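Local atomic coordinates of ribose-phosphate pyrophosphokinase (Mycobacterium smegmatis, PDB entry 5MP7), a protein that probably makes 5-phosphoribosyl 1-diphosphate by transferring the pyrophosphoryl group of ATP to the 1-hydroxyl of ribose 5-phosphate, with magnesium as cofactor. Residues P21-Q26 with L299-L304; A34-T39 with F52-R57; D169-V174 with K222-I227. All coordinates share one frame; numbering follows the deposited sequence.

In the fold
Interactions 1 and 3 are buried, whereas interaction 2 lies partly at the surface. Interaction 3 is sheet core: two adjacent parallel strands joined by their backbones, with apolar side chains on both faces and polar or charged pairs where the strands begin. Interaction 1 joins no strands; a helix near the N-terminus meets the start of the last helix, through a small apolar patch and one side-chain hydrogen bond. Interaction 2 lies where a hairpin opens, and mixes backbone pairing with carboxylates that reach across. Helix 21-31 precedes strand 38-42, and Ala24 of interaction 1 packs against Val35 of interaction 2. Interaction 3 stands apart, about 50 Å from interaction 2, centre to centre, across the chain's centre.

Interaction 1. Residues P21-Q26 with L299-L304; sequences PELADQ and LSIAPL
Gln26 and Ala302 mark the place where the two backbones come nearest, their CA atoms 6.0 Å apart. Residues 21-26 are already helical, the first turn and a half of helix 21-31, while 299-304 leaves a strand at Leu299, turns, and enters the closing helix 302-314. The motif is a helix N-terminus capped by a serine: Ser300 stands just ahead of the turn, and its hydroxyl takes the N-H of Ala302. The contact thus seats the start of the last helix of the chain against a helix from its beginning, the two segments being 273 residues apart at their closest ends.

The hydroxyl that caps also reaches across. Ser300 OG donates to Gln26 OE1 at 2.7 Å, coming from above the amide plane, about 41° out of it, rather than within it. The same OE1 accepts from Asn283 ND2, and two donors therefore grip this oxygen and fix the amide. Asn283 ties the other side too, because its OD1 accepts from Ile301 N. Nearer the backbone, Gln26 CB rests on the methyl of Ala302 at 3.6 Å.

A turn earlier in the helix, Leu23 completes the apolar part. Its CG is anti to the backbone N (chi1 -178°), and the branch beyond sends CD1 to CG2 of Ile301, 3.8 Å away, the two side chains crossing at a slant. Pro98 also touches Leu23, and Ala155 touches Ile301. The capping bond itself, Ala302 N to Ser300 OG, measures 3.2 Å and is fairly straight, with 162° at the hydrogen.

Interaction 2. Residues A34-T39 with F52-R57; sequences AVTAQT and FDESVR
Gln38 and Phe52 lie side by side and point the same way, the amide plane tilted only 26° from that of the ring. Gln38 OE1 comes to CE1 of the phenylalanine at 3.5 Å, on an oblique approach, and Gln38 CB sits beside CD1. Phe15 meets the ring edge-to-face, and Ala84 and Leu85 of helix 71-87 touch it.

Asp53, next in the chain, faces Thr39. These side chains cross at a slant, and Thr39 OG1 donates to Asp53 OD2 at 2.9 Å; the OD2 accepts on its syn lone pair, the side of the other carboxylate oxygen. Arg51 attends the same pair, though its links to Thr39 OG1 and Asp53 OD1 are both weak.

This is the open end of a beta-hairpin formed by strands 38-42 and 48-52. Gln38 and Phe52 make its last antiparallel, non-hydrogen-bonded pair, with CA atoms 4.4 Å apart. One more backbone bond follows, from Asp53 N to Ala37 O at 3.0 Å; then the backbones separate, and Thr36 and Glu54 both touch strand 12-16.

There the link passes to Glu54, whose extended side chain crosses that of Thr36 obliquely. Its CG presses on Thr36 CG2 at 3.5 Å. The threonine CG2 is anti to the backbone N, while OG1 (chi1 -58°) is hydrogen-bonded to Leu14 O. Farther out, Glu54 OE2 accepts a weak bond from Ala37 N, long at 3.3 Å but straight at 179°. The hexamer reaches this spot as well: Phe52 O takes a weak hydrogen bond from NH1 of Arg112 in a neighbouring subunit.

Interaction 3. Residues D169-V174 with K222-I227; sequences DEDMVV and KGKTCI
Glu170 meets Thr225 before the strand pairing begins. Its chain bends at chi2 (-75°) and crosses the threonine side chain at about a right angle; OE1 receives the hydroxyl OG1 at 3.0 Å, from well above the carboxylate plane. Lys252 gives the same oxygen a weak, long ion pair, while Asp253 brings a like charge close, which might raise the proton affinity of the pair.

Asp171 opens the parallel ladder, its O accepting from Thr225 N at 2.8 Å, nearly in line with the C=O. Its carboxylate leans toward Lys224 NZ as a salt bridge, but the position of OD2 is doubtful. Met172 pairs with Thr225 and lays its SD 4.0 Å from CD1 of Ile227. Val173 then uses both backbone groups: its N donates to Thr225 O at 3.1 Å and its O accepts from Ile227 N at 2.9 Å. On the face it shares with Cys226, its CG1 touches SG at 3.7 Å. Val174 pairs with Ile227 on the Met172 face.

These are adjacent parallel strands in the middle of a mixed sheet, in a phosphoribosyltransferase-like fold, leading toward Asp178, predicted to bind magnesium, and Asp230, predicted to bind ribose 5-phosphate. Val174 packs against Ala185 and Ala189 of helix 182-191 and bonds on to strand 197-202, while Cys226 passes the ladder to strand 253-258.

Interaction 1. Residues P21-Q26 with L299-L304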
ATOM      1  N   PRO A  21      23.905 -35.777  36.260  1.00 36.31           N
ATOM      2  CA  PRO A  21      24.670 -35.090  37.317  1.00 36.81           C
ATOM      3  C   PRO A  21      24.734 -35.791  38.702  1.00 37.53           C
ATOM      4  O   PRO A  21      25.760 -35.681  39.379  1.00 42.32           O
ATOM      5  CB  PRO A  21      24.005 -33.698  37.404  1.00 38.78           C
ATOM      6  CG  PRO A  21      22.685 -33.813  36.679  1.00 39.70           C
ATOM      7  CD  PRO A  21      22.772 -34.973  35.744  1.00 36.59           C
ATOM      8  N   GLU A  22      23.689 -36.495  39.116  1.00 37.35           N
ATOM      9  CA  GLU A  22      23.735 -37.241  40.385  1.00 39.91           C
ATOM     10  C   GLU A  22      24.802 -38.315  40.385  1.00 35.81           C
ATOM     11  O   GLU A  22      25.495 -38.511  41.388  1.00 36.02           O
ATOM     12  CB  GLU A  22      22.353 -37.852  40.745  1.00 49.04           C
ATOM     13  CG  GLU A  22      21.300 -36.779  41.241  1.00 64.83           C
ATOM     14  CD  GLU A  22      19.849 -37.283  41.285  1.00 77.35           C
ATOM     15  OE1 GLU A  22      19.630 -38.518  41.242  1.00 94.96           O
ATOM     16  OE2 GLU A  22      18.910 -36.444  41.367  1.00 73.65           O
ATOM     17  N   LEU A  23      24.944 -39.034  39.275  1.00 33.50           N
ATOM     18  CA  LEU A  23      25.938 -40.094  39.221  1.00 31.77           C
ATOM     19  C   LEU A  23      27.323 -39.487  39.317  1.00 32.34           C
ATOM     20  O   LEU A  23      28.174 -40.015  40.036  1.00 31.94           O
ATOM     21  CB  LEU A  23      25.838 -40.922  37.956  1.00 30.90           C
ATOM     22  CG  LEU A  23      26.810 -42.094  37.811  1.00 31.26           C
ATOM     23  CD1 LEU A  23      26.688 -43.100  38.956  1.00 31.26           C
ATOM     24  CD2 LEU A  23      26.527 -42.783  36.491  1.00 32.43           C
ATOM     25  N   ALA A  24      27.546 -38.404  38.573  1.00 30.63           N
ATOM     26  CA  ALA A  24      28.855 -37.738  38.570  1.00 33.06           C
ATOM     27  C   ALA A  24      29.256 -37.262  39.957  1.00 31.40           C
ATOM     28  O   ALA A  24      30.389 -37.417  40.381  1.00 30.29           O
ATOM     29  CB  ALA A  24      28.864 -36.565  37.577  1.00 32.00           C
ATOM     30  N   ASP A  25      28.299 -36.681  40.656  1.00 36.08           N
ATOM     31  CA  ASP A  25      28.504 -36.226  42.019  1.00 37.09           C
ATOM     32  C   ASP A  25      28.783 -37.384  42.962  1.00 33.37           C
ATOM     33  O   ASP A  25      29.665 -37.251  43.793  1.00 32.82           O
ATOM     34  CB  ASP A  25      27.277 -35.426  42.433  1.00 43.10           C
ATOM     35  CG  ASP A  25      27.176 -35.209  43.914  1.00 55.66           C
ATOM     36  OD1 ASP A  25      27.822 -34.253  44.425  1.00 60.48           O
ATOM     37  OD2 ASP A  25      26.426 -36.018  44.560  1.00 64.36           O
ATOM     38  N   GLN A  26      28.052 -38.500  42.842  1.00 31.26           N
ATOM     39  CA  GLN A  26      28.308 -39.688  43.686  1.00 31.81           C
ATOM     40  C   GLN A  26      29.694 -40.282  43.445  1.00 32.57           C
ATOM     41  O   GLN A  26      30.373 -40.639  44.391  1.00 33.29           O
ATOM     42  CB  GLN A  26      27.295 -40.795  43.453  1.00 35.00           C
ATOM     43  CG  GLN A  26      25.913 -40.566  44.056  1.00 35.85           C
ATOM     44  CD  GLN A  26      24.849 -41.534  43.532  1.00 38.35           C
ATOM     45  OE1 GLN A  26      25.134 -42.582  42.948  1.00 36.86           O
ATOM     46  NE2 GLN A  26      23.604 -41.166  43.736  1.00 41.60           N
ATOM     47  N   LEU A 299      19.709 -49.143  43.003  1.00 27.47           N
ATOM     48  CA  LEU A 299      20.986 -49.320  43.715  1.00 27.69           C
ATOM     49  C   LEU A 299      22.028 -48.504  43.012  1.00 27.73           C
ATOM     50  O   LEU A 299      21.936 -48.311  41.802  1.00 31.30           O
ATOM     51  CB  LEU A 299      21.398 -50.768  43.746  1.00 28.16           C
ATOM     52  CG  LEU A 299      20.335 -51.734  44.279  1.00 31.60           C
ATOM     53  CD1 LEU A 299      20.816 -53.157  44.039  1.00 31.18           C
ATOM     54  CD2 LEU A 299      20.027 -51.523  45.772  1.00 31.92           C
ATOM     55  N   SER A 300      22.996 -47.985  43.751  1.00 24.82           N
ATOM     56  CA  SER A 300      23.987 -47.133  43.157  1.00 27.42           C
ATOM     57  C   SER A 300      25.096 -47.943  42.494  1.00 26.95           C
ATOM     58  O   SER A 300      25.619 -48.846  43.102  1.00 27.78           O
ATOM     59  CB  SER A 300      24.629 -46.215  44.199  1.00 29.17           C
ATOM     60  OG  SER A 300      25.421 -45.223  43.523  1.00 33.38           O
ATOM     61  N   ILE A 301      25.460 -47.564  41.281  1.00 27.92           N
ATOM     62  CA  ILE A 301      26.631 -48.102  40.604  1.00 32.70           C
ATOM     63  C   ILE A 301      27.921 -47.305  40.931  1.00 31.87           C
ATOM     64  O   ILE A 301      28.989 -47.662  40.467  1.00 35.27           O
ATOM     65  CB  ILE A 301      26.380 -48.146  39.070  1.00 33.99           C
ATOM     66  CG1 ILE A 301      27.168 -49.278  38.445  1.00 38.94           C
ATOM     67  CG2 ILE A 301      26.669 -46.825  38.360  1.00 32.57           C
ATOM     68  CD1 ILE A 301      26.438 -50.599  38.558  1.00 44.90           C
ATOM     69  N   ALA A 302      27.818 -46.235  41.704  1.00 29.33           N
ATOM     70  CA  ALA A 302      28.933 -45.358  41.929  1.00 28.89           C
ATOM     71  C   ALA A 302      30.128 -46.020  42.573  1.00 29.48           C
ATOM     72  O   ALA A 302      31.261 -45.748  42.145  1.00 27.63           O
ATOM     73  CB  ALA A 302      28.521 -44.135  42.716  1.00 28.93           C
ATOM     74  N   PRO A 303      29.924 -46.831  43.626  1.00 31.12           N
ATOM     75  CA  PRO A 303      31.116 -47.429  44.273  1.00 32.46           C
ATOM     76  C   PRO A 303      31.916 -48.321  43.312  1.00 36.59           C
ATOM     77  O   PRO A 303      33.145 -48.309  43.339  1.00 34.20           O
ATOM     78  CB  PRO A 303      30.533 -48.242  45.405  1.00 34.20           C
ATOM     79  CG  PRO A 303      29.211 -47.571  45.717  1.00 34.17           C
ATOM     80  CD  PRO A 303      28.688 -47.144  44.375  1.00 34.30           C
ATOM     81  N   LEU A 304      31.208 -49.055  42.450  1.00 38.12           N
ATOM     82  CA  LEU A 304      31.824 -49.886  41.420  1.00 37.11           C
ATOM     83  C   LEU A 304      32.620 -49.032  40.394  1.00 38.47           C
ATOM     84  O   LEU A 304      33.754 -49.371  40.047  1.00 35.36           O
ATOM     85  CB  LEU A 304      30.752 -50.720  40.719  1.00 36.30           C
ATOM     86  CG  LEU A 304      31.184 -51.729  39.655  1.00 41.19           C
ATOM     87  CD1 LEU A 304      32.089 -52.826  40.247  1.00 40.10           C
ATOM     88  CD2 LEU A 304      29.943 -52.349  38.991  1.00 42.53           C
TER

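Interaction 2. Residues A34-T39 with F52-R57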
ATOM      1  N   ALA A  34      37.072 -33.348  43.035  1.00 44.12           N
ATOM      2  CA  ALA A  34      36.033 -32.495  42.453  1.00 42.62           C
ATOM      3  C   ALA A  34      35.971 -32.731  40.943  1.00 40.82           C
ATOM      4  O   ALA A  34      36.982 -33.042  40.311  1.00 45.86           O
ATOM      5  CB  ALA A  34      36.309 -31.031  42.743  1.00 40.89           C
ATOM      6  N   VAL A  35      34.772 -32.591  40.384  1.00 39.90           N
ATOM      7  CA  VAL A  35      34.574 -32.609  38.946  1.00 35.67           C
ATOM      8  C   VAL A  35      35.214 -31.349  38.390  1.00 33.64           C
ATOM      9  O   VAL A  35      35.082 -30.293  38.966  1.00 35.19           O
ATOM     10  CB  VAL A  35      33.089 -32.632  38.575  1.00 38.53           C
ATOM     11  CG1 VAL A  35      32.899 -32.532  37.059  1.00 43.74           C
ATOM     12  CG2 VAL A  35      32.452 -33.917  39.075  1.00 41.34           C
ATOM     13  N   THR A  36      35.929 -31.482  37.291  1.00 32.14           N
ATOM     14  CA  THR A  36      36.643 -30.386  36.678  1.00 34.55           C
ATOM     15  C   THR A  36      35.663 -29.388  36.077  1.00 31.93           C
ATOM     16  O   THR A  36      34.701 -29.756  35.431  1.00 29.35           O
ATOM     17  CB  THR A  36      37.569 -30.911  35.571  1.00 39.53           C
ATOM     18  OG1 THR A  36      38.482 -31.854  36.146  1.00 47.35           O
ATOM     19  CG2 THR A  36      38.361 -29.819  34.967  1.00 43.65           C
ATOM     20  N   ALA A  37      35.931 -28.117  36.330  1.00 33.66           N
ATOM     21  CA  ALA A  37      35.050 -27.024  35.954  1.00 36.29           C
ATOM     22  C   ALA A  37      35.037 -26.888  34.454  1.00 36.46           C
ATOM     23  O   ALA A  37      36.082 -26.980  33.806  1.00 39.31           O
ATOM     24  CB  ALA A  37      35.538 -25.710  36.583  1.00 39.41           C
ATOM     25  N   GLN A  38      33.859 -26.697  33.900  1.00 38.08           N
ATOM     26  CA  GLN A  38      33.741 -26.484  32.493  1.00 43.67           C
ATOM     27  C   GLN A  38      32.482 -25.749  32.150  1.00 41.94           C
ATOM     28  O   GLN A  38      31.499 -25.866  32.831  1.00 44.15           O
ATOM     29  CB  GLN A  38      33.773 -27.843  31.782  1.00 51.07           C
ATOM     30  CG  GLN A  38      32.617 -28.758  32.187  1.00 53.26           C
ATOM     31  CD  GLN A  38      32.344 -29.902  31.275  1.00 56.77           C
ATOM     32  OE1 GLN A  38      33.243 -30.395  30.647  1.00 55.15           O
ATOM     33  NE2 GLN A  38      31.082 -30.359  31.225  1.00 60.99           N
ATOM     34  N   THR A  39      32.504 -25.068  31.027  1.00 45.90           N
ATOM     35  CA  THR A  39      31.312 -24.492  30.436  1.00 48.36           C
ATOM     36  C   THR A  39      30.782 -25.487  29.393  1.00 47.31           C
ATOM     37  O   THR A  39      31.511 -25.890  28.496  1.00 51.67           O
ATOM     38  CB  THR A  39      31.677 -23.191  29.737  1.00 52.02           C
ATOM     39  OG1 THR A  39      32.471 -22.398  30.620  1.00 49.32           O
ATOM     40  CG2 THR A  39      30.435 -22.438  29.302  1.00 55.17           C
ATOM     41  N   PHE A  52      37.001 -26.062  28.900  1.00 35.26           N
ATOM     42  CA  PHE A  52      37.488 -26.417  30.225  1.00 38.64           C
ATOM     43  C   PHE A  52      37.975 -25.165  30.921  1.00 40.45           C
ATOM     44  O   PHE A  52      38.677 -24.362  30.331  1.00 33.58           O
ATOM     45  CB  PHE A  52      38.571 -27.471  30.173  1.00 38.30           C
ATOM     46  CG  PHE A  52      38.096 -28.759  29.583  1.00 42.50           C
ATOM     47  CD1 PHE A  52      37.004 -29.422  30.122  1.00 40.61           C
ATOM     48  CD2 PHE A  52      38.744 -29.316  28.483  1.00 45.85           C
ATOM     49  CE1 PHE A  52      36.561 -30.604  29.574  1.00 41.71           C
ATOM     50  CE2 PHE A  52      38.301 -30.504  27.933  1.00 42.60           C
ATOM     51  CZ  PHE A  52      37.202 -31.140  28.466  1.00 42.09           C
ATOM     52  N   ASP A  53      37.612 -25.016  32.190  1.00 42.01           N
ATOM     53  CA  ASP A  53      37.904 -23.787  32.921  1.00 46.27           C
ATOM     54  C   ASP A  53      39.069 -23.907  33.893  1.00 46.07           C
ATOM     55  O   ASP A  53      39.292 -23.018  34.693  1.00 51.40           O
ATOM     56  CB  ASP A  53      36.622 -23.277  33.563  1.00 47.89           C
ATOM     57  CG  ASP A  53      35.589 -22.814  32.506  1.00 53.42           C
ATOM     58  OD1 ASP A  53      35.972 -22.292  31.426  1.00 50.11           O
ATOM     59  OD2 ASP A  53      34.387 -22.983  32.746  1.00 62.14           O
ATOM     60  N   GLU A  54      39.846 -24.979  33.776  1.00 45.96           N
ATOM     61  CA  GLU A  54      41.146 -25.095  34.439  1.00 48.68           C
ATOM     62  C   GLU A  54      42.053 -25.924  33.548  1.00 48.45           C
ATOM     63  O   GLU A  54      41.579 -26.494  32.543  1.00 51.88           O
ATOM     64  CB  GLU A  54      41.010 -25.718  35.840  1.00 55.33           C
ATOM     65  CG  GLU A  54      40.032 -26.882  35.934  1.00 63.68           C
ATOM     66  CD  GLU A  54      39.903 -27.466  37.349  1.00 70.04           C
ATOM     67  OE1 GLU A  54      40.912 -27.992  37.870  1.00 69.22           O
ATOM     68  OE2 GLU A  54      38.782 -27.425  37.933  1.00 65.62           O
ATOM     69  N   SER A  55      43.348 -25.984  33.884  1.00 43.47           N
ATOM     70  CA  SER A  55      44.322 -26.688  33.039  1.00 41.35           C
ATOM     71  C   SER A  55      44.083 -28.189  33.026  1.00 36.63           C
ATOM     72  O   SER A  55      43.737 -28.760  34.053  1.00 37.60           O
ATOM     73  CB  SER A  55      45.774 -26.428  33.460  1.00 41.39           C
ATOM     74  OG  SER A  55      46.670 -26.822  32.396  1.00 46.30           O
ATOM     75  N   VAL A  56      44.240 -28.810  31.859  1.00 31.87           N
ATOM     76  CA  VAL A  56      44.112 -30.265  31.734  1.00 30.88           C
ATOM     77  C   VAL A  56      45.368 -30.942  31.214  1.00 29.67           C
ATOM     78  O   VAL A  56      45.422 -32.149  31.073  1.00 32.25           O
ATOM     79  CB  VAL A  56      42.921 -30.627  30.843  1.00 31.19           C
ATOM     80  CG1 VAL A  56      41.644 -30.033  31.407  1.00 33.15           C
ATOM     81  CG2 VAL A  56      43.116 -30.148  29.418  1.00 31.39           C
ATOM     82  N   ARG A  57      46.403 -30.168  30.959  1.00 34.13           N
ATOM     83  CA  ARG A  57      47.678 -30.660  30.440  1.00 33.36           C
ATOM     84  C   ARG A  57      48.281 -31.697  31.390  1.00 29.99           C
ATOM     85  O   ARG A  57      48.324 -31.492  32.587  1.00 31.69           O
ATOM     86  CB  ARG A  57      48.560 -29.421  30.194  1.00 36.61           C
ATOM     87  CG  ARG A  57      49.931 -29.702  29.663  1.00 39.44           C
ATOM     88  CD  ARG A  57      50.780 -28.454  29.535  1.00 41.39           C
ATOM     89  NE  ARG A  57      50.698 -27.919  28.184  1.00 42.80           N
ATOM     90  CZ  ARG A  57      49.883 -26.937  27.819  1.00 46.89           C
ATOM     91  NH1 ARG A  57      49.048 -26.346  28.697  1.00 51.34           N
ATOM     92  NH2 ARG A  57      49.909 -26.523  26.560  1.00 41.94           N
TER

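Interaction 3. Residues D169-V174 with K222-I227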
ATOM      1  N   ASP A 169      14.989 -66.596  52.101  1.00 79.19           N
ATOM      2  CA  ASP A 169      13.960 -67.477  52.676  1.00 80.74           C
ATOM      3  C   ASP A 169      13.099 -68.145  51.608  1.00 72.16           C
ATOM      4  O   ASP A 169      12.475 -69.163  51.874  1.00 71.79           O
ATOM      5  CB  ASP A 169      13.031 -66.686  53.632  1.00 91.40           C
ATOM      6  CG  ASP A 169      13.794 -65.897  54.711  1.00 99.82           C
ATOM      7  OD1 ASP A 169      14.959 -66.248  55.009  1.00106.95           O
ATOM      8  OD2 ASP A 169      13.227 -64.915  55.233  1.00 97.37           O
ATOM      9  N   GLU A 170      13.054 -67.555  50.413  1.00 63.39           N
ATOM     10  CA  GLU A 170      12.163 -67.995  49.360  1.00 59.40           C
ATOM     11  C   GLU A 170      12.704 -69.194  48.585  1.00 56.85           C
ATOM     12  O   GLU A 170      13.903 -69.497  48.636  1.00 55.42           O
ATOM     13  CB  GLU A 170      11.871 -66.832  48.408  1.00 65.90           C
ATOM     14  CG  GLU A 170      11.203 -65.652  49.076  1.00 75.57           C
ATOM     15  CD  GLU A 170       9.748 -65.921  49.366  1.00 86.19           C
ATOM     16  OE1 GLU A 170       8.901 -65.413  48.569  1.00 85.35           O
ATOM     17  OE2 GLU A 170       9.487 -66.650  50.360  1.00 87.62           O
ATOM     18  N   ASP A 171      11.786 -69.846  47.871  1.00 53.98           N
ATOM     19  CA  ASP A 171      12.065 -70.965  46.981  1.00 56.17           C
ATOM     20  C   ASP A 171      12.166 -70.381  45.556  1.00 50.98           C
ATOM     21  O   ASP A 171      11.149 -70.076  44.928  1.00 43.07           O
ATOM     22  CB  ASP A 171      10.922 -71.988  47.113  1.00 65.90           C
ATOM     23  CG  ASP A 171      11.195 -73.308  46.399  1.00 80.76           C
ATOM     24  OD1 ASP A 171      12.184 -73.920  46.814  1.00 92.90           O
ATOM     25  OD2 ASP A 171      10.430 -73.759  45.505  1.00 91.55           O
ATOM     26  N   MET A 172      13.396 -70.205  45.071  1.00 46.19           N
ATOM     27  CA  MET A 172      13.657 -69.392  43.877  1.00 50.15           C
ATOM     28  C   MET A 172      13.839 -70.182  42.566  1.00 46.62           C
ATOM     29  O   MET A 172      14.379 -71.258  42.563  1.00 45.88           O
ATOM     30  CB  MET A 172      14.882 -68.504  44.125  1.00 56.76           C
ATOM     31  CG  MET A 172      14.645 -67.411  45.177  1.00 63.32           C
ATOM     32  SD  MET A 172      16.037 -66.249  45.368  1.00 63.98           S
ATOM     33  CE  MET A 172      17.219 -67.215  46.315  1.00 66.25           C
ATOM     34  N   VAL A 173      13.377 -69.603  41.465  1.00 41.35           N
ATOM     35  CA  VAL A 173      13.783 -70.032  40.148  1.00 38.40           C
ATOM     36  C   VAL A 173      14.220 -68.762  39.365  1.00 37.21           C
ATOM     37  O   VAL A 173      13.577 -67.701  39.452  1.00 32.26           O
ATOM     38  CB  VAL A 173      12.668 -70.864  39.442  1.00 43.32           C
ATOM     39  CG1 VAL A 173      11.446 -70.024  39.128  1.00 42.85           C
ATOM     40  CG2 VAL A 173      13.156 -71.485  38.142  1.00 44.08           C
ATOM     41  N   VAL A 174      15.362 -68.833  38.666  1.00 33.56           N
ATOM     42  CA  VAL A 174      15.817 -67.718  37.843  1.00 29.31           C
ATOM     43  C   VAL A 174      15.179 -67.898  36.490  1.00 30.38           C
ATOM     44  O   VAL A 174      15.220 -68.984  35.946  1.00 32.87           O
ATOM     45  CB  VAL A 174      17.340 -67.654  37.760  1.00 27.52           C
ATOM     46  CG1 VAL A 174      17.768 -66.474  36.937  1.00 28.32           C
ATOM     47  CG2 VAL A 174      17.934 -67.470  39.129  1.00 28.37           C
ATOM     48  N   LYS A 222       5.814 -73.237  38.995  1.00 54.55           N
ATOM     49  CA  LYS A 222       4.637 -73.386  39.845  1.00 58.91           C
ATOM     50  C   LYS A 222       4.963 -73.303  41.339  1.00 54.04           C
ATOM     51  O   LYS A 222       5.764 -74.100  41.842  1.00 56.86           O
ATOM     52  CB  LYS A 222       4.057 -74.768  39.557  1.00 65.57           C
ATOM     53  CG  LYS A 222       3.005 -75.304  40.511  1.00 73.41           C
ATOM     54  CD  LYS A 222       3.509 -76.673  40.983  1.00 83.29           C
ATOM     55  CE  LYS A 222       2.468 -77.561  41.572  1.00 87.45           C
ATOM     56  NZ  LYS A 222       2.325 -77.272  43.007  1.00 85.45           N
ATOM     57  N   GLY A 223       4.356 -72.334  42.031  1.00 46.35           N
ATOM     58  CA  GLY A 223       4.597 -72.104  43.448  1.00 45.41           C
ATOM     59  C   GLY A 223       5.940 -71.499  43.820  1.00 47.61           C
ATOM     60  O   GLY A 223       6.298 -71.451  44.997  1.00 53.22           O
ATOM     61  N   LYS A 224       6.702 -71.020  42.846  1.00 46.56           N
ATOM     62  CA  LYS A 224       8.063 -70.541  43.124  1.00 47.21           C
ATOM     63  C   LYS A 224       8.142 -69.038  43.028  1.00 41.01           C
ATOM     64  O   LYS A 224       7.315 -68.411  42.357  1.00 41.49           O
ATOM     65  CB  LYS A 224       9.056 -71.147  42.133  1.00 51.40           C
ATOM     66  CG  LYS A 224       9.042 -72.671  42.051  1.00 56.43           C
ATOM     67  CD  LYS A 224      10.202 -73.253  42.786  1.00 59.90           C
ATOM     68  CE  LYS A 224      10.357 -74.725  42.610  1.00 69.31           C
ATOM     69  NZ  LYS A 224      11.746 -75.123  42.942  1.00 71.31           N
ATOM     70  N   THR A 225       9.147 -68.476  43.689  1.00 39.24           N
ATOM     71  CA  THR A 225       9.472 -67.047  43.579  1.00 38.97           C
ATOM     72  C   THR A 225      10.392 -66.853  42.397  1.00 36.09           C
ATOM     73  O   THR A 225      11.548 -67.250  42.445  1.00 39.06           O
ATOM     74  CB  THR A 225      10.144 -66.559  44.867  1.00 38.78           C
ATOM     75  OG1 THR A 225       9.232 -66.760  45.954  1.00 43.99           O
ATOM     76  CG2 THR A 225      10.488 -65.081  44.793  1.00 40.88           C
ATOM     77  N   CYS A 226       9.885 -66.243  41.333  1.00 35.18           N
ATOM     78  CA  CYS A 226      10.646 -66.045  40.097  1.00 34.06           C
ATOM     79  C   CYS A 226      11.495 -64.779  40.107  1.00 35.33           C
ATOM     80  O   CYS A 226      10.974 -63.723  40.346  1.00 32.43           O
ATOM     81  CB  CYS A 226       9.702 -65.948  38.926  1.00 35.45           C
ATOM     82  SG  CYS A 226       8.833 -67.498  38.697  1.00 46.80           S
ATOM     83  N   ILE A 227      12.784 -64.914  39.789  1.00 35.33           N
ATOM     84  CA  ILE A 227      13.673 -63.804  39.561  1.00 34.62           C
ATOM     85  C   ILE A 227      13.805 -63.636  38.046  1.00 36.47           C
ATOM     86  O   ILE A 227      14.537 -64.382  37.401  1.00 34.37           O
ATOM     87  CB  ILE A 227      15.078 -64.065  40.137  1.00 35.87           C
ATOM     88  CG1 ILE A 227      15.034 -64.697  41.533  1.00 40.23           C
ATOM     89  CG2 ILE A 227      15.882 -62.784  40.170  1.00 35.97           C
ATOM     90  CD1 ILE A 227      14.351 -63.888  42.609  1.00 45.31           C
TER